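Envelope glycoprotein (Thogoto virus, PDB 5XEA) probably attaches the virus to a host-cell receptor and later drives fusion of the viral and host membranes, as a trimeric fusogen of the baculovirus gp64 family. Local coordinates at residues F344-E347 against D348-L351. Sequence-based numbering, arbitrary orientation.
Sequences FISE and DKFL
The carbonyl oxygen Lys349 O is gripped by two successive amides, Ile345 N at 2.9 Å and Ser346 N at 3.3 Å. Both reach it from the same face of the carbonyl plane, the longer bond from Ser346 being the straighter at its hydrogen. A third bond closes the turn from the other direction: Lys349 N donates to Ser346 OG over 3.1 Å. The serine hydroxyl can meet it because chi1, 73°, sets OG between its own backbone N and carbonyl carbon. Together these bonds fix the turn of a beta hairpin whose arms are strands 341-344 and 350-354.

Where the arms meet, Phe344 and Phe350 form an antiparallel non-hydrogen-bonded pair with side chains on one face of the sheet. Phe350 CB sits 3.7 Å from the centroid of the Phe344 ring and 5° off its normal, a CH-pi contact over the face. The rings themselves lie obliquely, planes at 46°, with Phe344 CE1 and Phe350 CD2 3.7 Å apart. Ile332 of helix 331-335 touches both. At the base of the turn, Ile345 CG2 packs on Leu351 CG at 3.9 Å.

Neighbouring subunits add to this: Phe350 continues the sheet into a strand of the second subunit, while Glu347 and Asp348 both form salt bridges to Arg334 of the third. That shared arginine probably offsets repulsion between the two carboxylates, so the chemistry implies a turn held by two amides on one carbonyl oxygen and by a serine hydroxyl, and tied to both neighbouring subunits.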
loop_
_atom_site.group_PDB
_atom_site.type_symbol
_atom_site.label_atom_id
_atom_site.label_comp_id
_atom_site.label_asym_id
_atom_site.label_seq_id
_atom_site.Cartn_x
_atom_site.Cartn_y
_atom_site.Cartn_z
ATOM N N PHE B 344 -34.617 -38.313 40.074
ATOM C CA PHE B 344 -34.644 -36.914 40.463
ATOM C C PHE B 344 -35.108 -36.783 41.901
ATOM O O PHE B 344 -36.062 -37.445 42.324
ATOM C CB PHE B 344 -35.528 -36.111 39.518
ATOM C CG PHE B 344 -34.822 -35.726 38.268
ATOM C CD1 PHE B 344 -34.274 -34.458 38.125
ATOM C CD2 PHE B 344 -34.632 -36.661 37.264
ATOM C CE1 PHE B 344 -33.597 -34.116 36.981
ATOM C CE2 PHE B 344 -33.947 -36.319 36.113
ATOM C CZ PHE B 344 -33.429 -35.042 35.974
ATOM N N ILE B 345 -34.391 -35.966 42.662
ATOM C CA ILE B 345 -34.780 -35.648 44.028
ATOM C C ILE B 345 -35.292 -34.228 44.156
ATOM O O ILE B 345 -35.816 -33.866 45.224
ATOM C CB ILE B 345 -33.623 -35.894 45.016
ATOM C CG1 ILE B 345 -32.496 -34.901 44.761
ATOM C CG2 ILE B 345 -33.136 -37.339 44.900
ATOM C CD1 ILE B 345 -31.346 -35.045 45.705
ATOM N N SER B 346 -35.156 -33.419 43.113
ATOM C CA SER B 346 -35.801 -32.117 43.013
ATOM C C SER B 346 -36.030 -31.828 41.531
ATOM O O SER B 346 -35.952 -32.733 40.691
ATOM C CB SER B 346 -34.953 -31.043 43.709
ATOM O OG SER B 346 -33.809 -30.759 42.937
ATOM N N GLU B 347 -36.318 -30.563 41.206
ATOM C CA GLU B 347 -36.526 -30.186 39.809
ATOM C C GLU B 347 -35.283 -30.459 38.986
ATOM O O GLU B 347 -35.347 -31.112 37.937
ATOM C CB GLU B 347 -36.912 -28.712 39.712
ATOM C CG GLU B 347 -38.395 -28.484 39.859
ATOM C CD GLU B 347 -39.185 -29.232 38.801
ATOM O OE1 GLU B 347 -39.173 -28.795 37.630
ATOM O OE2 GLU B 347 -39.796 -30.271 39.135
ATOM N N ASP B 348 -34.136 -29.975 39.455
ATOM C CA ASP B 348 -32.895 -30.060 38.705
ATOM C C ASP B 348 -31.942 -31.131 39.214
ATOM O O ASP B 348 -31.065 -31.559 38.457
ATOM C CB ASP B 348 -32.166 -28.705 38.727
ATOM C CG ASP B 348 -33.075 -27.531 38.364
ATOM O OD1 ASP B 348 -33.852 -27.645 37.392
ATOM O OD2 ASP B 348 -33.001 -26.489 39.055
ATOM N N LYS B 349 -32.083 -31.579 40.461
ATOM C CA LYS B 349 -31.108 -32.479 41.062
ATOM C C LYS B 349 -31.538 -33.934 40.924
ATOM O O LYS B 349 -32.715 -34.267 41.072
ATOM C CB LYS B 349 -30.879 -32.119 42.530
ATOM C CG LYS B 349 -29.984 -30.876 42.680
ATOM C CD LYS B 349 -29.612 -30.583 44.129
ATOM C CE LYS B 349 -30.778 -29.990 44.908
ATOM N NZ LYS B 349 -30.503 -29.933 46.373
ATOM N N PHE B 350 -30.574 -34.798 40.615
ATOM C CA PHE B 350 -30.858 -36.212 40.432
ATOM C C PHE B 350 -29.682 -37.024 40.941
ATOM O O PHE B 350 -28.538 -36.558 40.950
ATOM C CB PHE B 350 -31.127 -36.584 38.965
ATOM C CG PHE B 350 -30.016 -36.165 38.017
ATOM C CD1 PHE B 350 -28.994 -37.038 37.683
ATOM C CD2 PHE B 350 -29.990 -34.881 37.483
ATOM C CE1 PHE B 350 -27.954 -36.627 36.817
ATOM C CE2 PHE B 350 -28.958 -34.474 36.613
ATOM C CZ PHE B 350 -27.957 -35.352 36.283
ATOM N N LEU B 351 -29.993 -38.241 41.362
ATOM C CA LEU B 351 -29.028 -39.262 41.713
ATOM C C LEU B 351 -28.774 -40.135 40.498
ATOM O O LEU B 351 -29.568 -40.177 39.555
ATOM C CB LEU B 351 -29.554 -40.139 42.862
ATOM C CG LEU B 351 -29.993 -39.493 44.174
ATOM C CD1 LEU B 351 -30.663 -40.540 45.088
ATOM C CD2 LEU B 351 -28.801 -38.885 44.857
#